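Local structure of fructuronate-tagaturonate epimerase UxaE from Cohnella laeviribosi in complex with 1 glycerol (Cohnella laeviribosi, 6IL9) at residues A[320-323]-A[324-328]. The protein probably interconverts fructuronate and tagaturonate by epimerisation, as a zinc-containing TIM-barrel isomerase. Residues are numbered along the deposited sequence; the frame is centred on the assembly and turned at random.
Sequences AQFE and RELAV
Gln321 sets CG opposite its backbone N (chi1 -176°) and then bends at chi2, which turns its amide so that one end meets Arg324 and the other Glu325, while Arg324 bends at chi3 (-71°), which lays its guanidinium back over the preceding turn. Glutamine suits this place because one amide both accepts and donates. Its OE1 lies at the guanidinium edge and takes a hydrogen bond from Arg324 NH2 (2.7 Å), with a weak second one from NE. On the donor side, Gln321 NE2 reaches the anti side of Glu325 OE2 at 3.1 Å, the carboxylate turned almost perpendicular to the amide (87°). The amide thus links a cationic and an anionic side chain. An alanine here would probably leave both without this shared partner and the guanidinium freer to turn. One guanidinium face lies over Ala320 O, and the small Ala320 CB sits 3.8 Å from Arg324 NH1. On the buried side of the helix, Phe322 and Leu326 give apolar surface to helix 349-358, and Phe322 CE2 meets Leu326 CD2 at 4.0 Å. Backbone bonds such as Leu326 N to Phe322 O (2.8 Å) carry the i, i+4 pattern of an amphipathic alpha-helix, here helix 319-336, which lies between strands 300-302 and 339-342 in a beta-alpha-beta unit of the TIM barrel.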
# COMPACT_ATOMS: atom_id res chain seq x y z
N ALA A 320 1.45 -19.89 -17.08
CA ALA A 320 0.27 -20.58 -17.59
C ALA A 320 -0.57 -21.13 -16.44
O ALA A 320 -1.81 -21.03 -16.47
CB ALA A 320 0.68 -21.71 -18.54
N GLN A 321 0.08 -21.70 -15.42
CA GLN A 321 -0.66 -22.17 -14.26
C GLN A 321 -1.23 -21.01 -13.47
O GLN A 321 -2.36 -21.08 -12.98
CB GLN A 321 0.23 -23.04 -13.36
CG GLN A 321 -0.50 -23.65 -12.18
CD GLN A 321 -1.59 -24.63 -12.61
OE1 GLN A 321 -1.48 -25.29 -13.65
NE2 GLN A 321 -2.64 -24.73 -11.81
N PHE A 322 -0.46 -19.92 -13.35
CA PHE A 322 -1.00 -18.72 -12.71
C PHE A 322 -2.27 -18.27 -13.40
O PHE A 322 -3.26 -17.92 -12.73
CB PHE A 322 0.04 -17.59 -12.70
CG PHE A 322 -0.52 -16.28 -12.22
CD1 PHE A 322 -0.63 -16.02 -10.86
CD2 PHE A 322 -0.95 -15.32 -13.13
CE1 PHE A 322 -1.16 -14.81 -10.41
CE2 PHE A 322 -1.49 -14.12 -12.69
CZ PHE A 322 -1.59 -13.87 -11.32
N GLU A 323 -2.28 -18.27 -14.74
CA GLU A 323 -3.46 -17.82 -15.47
C GLU A 323 -4.65 -18.74 -15.23
O GLU A 323 -5.77 -18.27 -15.01
CB GLU A 323 -3.16 -17.72 -16.98
CG GLU A 323 -4.42 -17.37 -17.80
CD GLU A 323 -4.14 -17.12 -19.28
OE1 GLU A 323 -2.97 -17.24 -19.69
OE2 GLU A 323 -5.10 -16.79 -20.02
N ARG A 324 -4.42 -20.05 -15.23
CA ARG A 324 -5.53 -20.98 -15.03
C ARG A 324 -6.18 -20.79 -13.67
O ARG A 324 -7.41 -20.80 -13.55
CB ARG A 324 -5.07 -22.43 -15.19
CG ARG A 324 -4.81 -22.82 -16.64
CD ARG A 324 -4.59 -24.33 -16.76
NE ARG A 324 -3.31 -24.74 -16.20
CZ ARG A 324 -2.15 -24.70 -16.86
NH1 ARG A 324 -2.12 -24.27 -18.12
NH2 ARG A 324 -1.04 -25.10 -16.27
N GLU A 325 -5.37 -20.59 -12.63
CA GLU A 325 -5.92 -20.37 -11.30
C GLU A 325 -6.54 -18.98 -11.18
O GLU A 325 -7.60 -18.83 -10.56
CB GLU A 325 -4.84 -20.57 -10.23
CG GLU A 325 -4.30 -22.00 -10.30
CD GLU A 325 -3.73 -22.51 -9.01
OE1 GLU A 325 -3.67 -21.73 -8.03
OE2 GLU A 325 -3.33 -23.70 -8.98
N LEU A 326 -5.91 -17.97 -11.79
CA LEU A 326 -6.49 -16.63 -11.77
C LEU A 326 -7.89 -16.63 -12.37
O LEU A 326 -8.79 -15.94 -11.88
CB LEU A 326 -5.59 -15.64 -12.51
CG LEU A 326 -6.17 -14.25 -12.77
CD1 LEU A 326 -6.34 -13.52 -11.45
CD2 LEU A 326 -5.28 -13.44 -13.71
N ALA A 327 -8.10 -17.40 -13.44
CA ALA A 327 -9.42 -17.46 -14.07
C ALA A 327 -10.49 -17.86 -13.05
O ALA A 327 -11.56 -17.24 -13.00
CB ALA A 327 -9.40 -18.44 -15.24
N VAL A 328 -10.21 -18.88 -12.24
CA VAL A 328 -11.18 -19.33 -11.24
C VAL A 328 -11.29 -18.33 -10.10
O VAL A 328 -12.40 -18.00 -9.65
CB VAL A 328 -10.81 -20.73 -10.73
CG1 VAL A 328 -11.97 -21.30 -9.92
CG2 VAL A 328 -10.49 -21.64 -11.90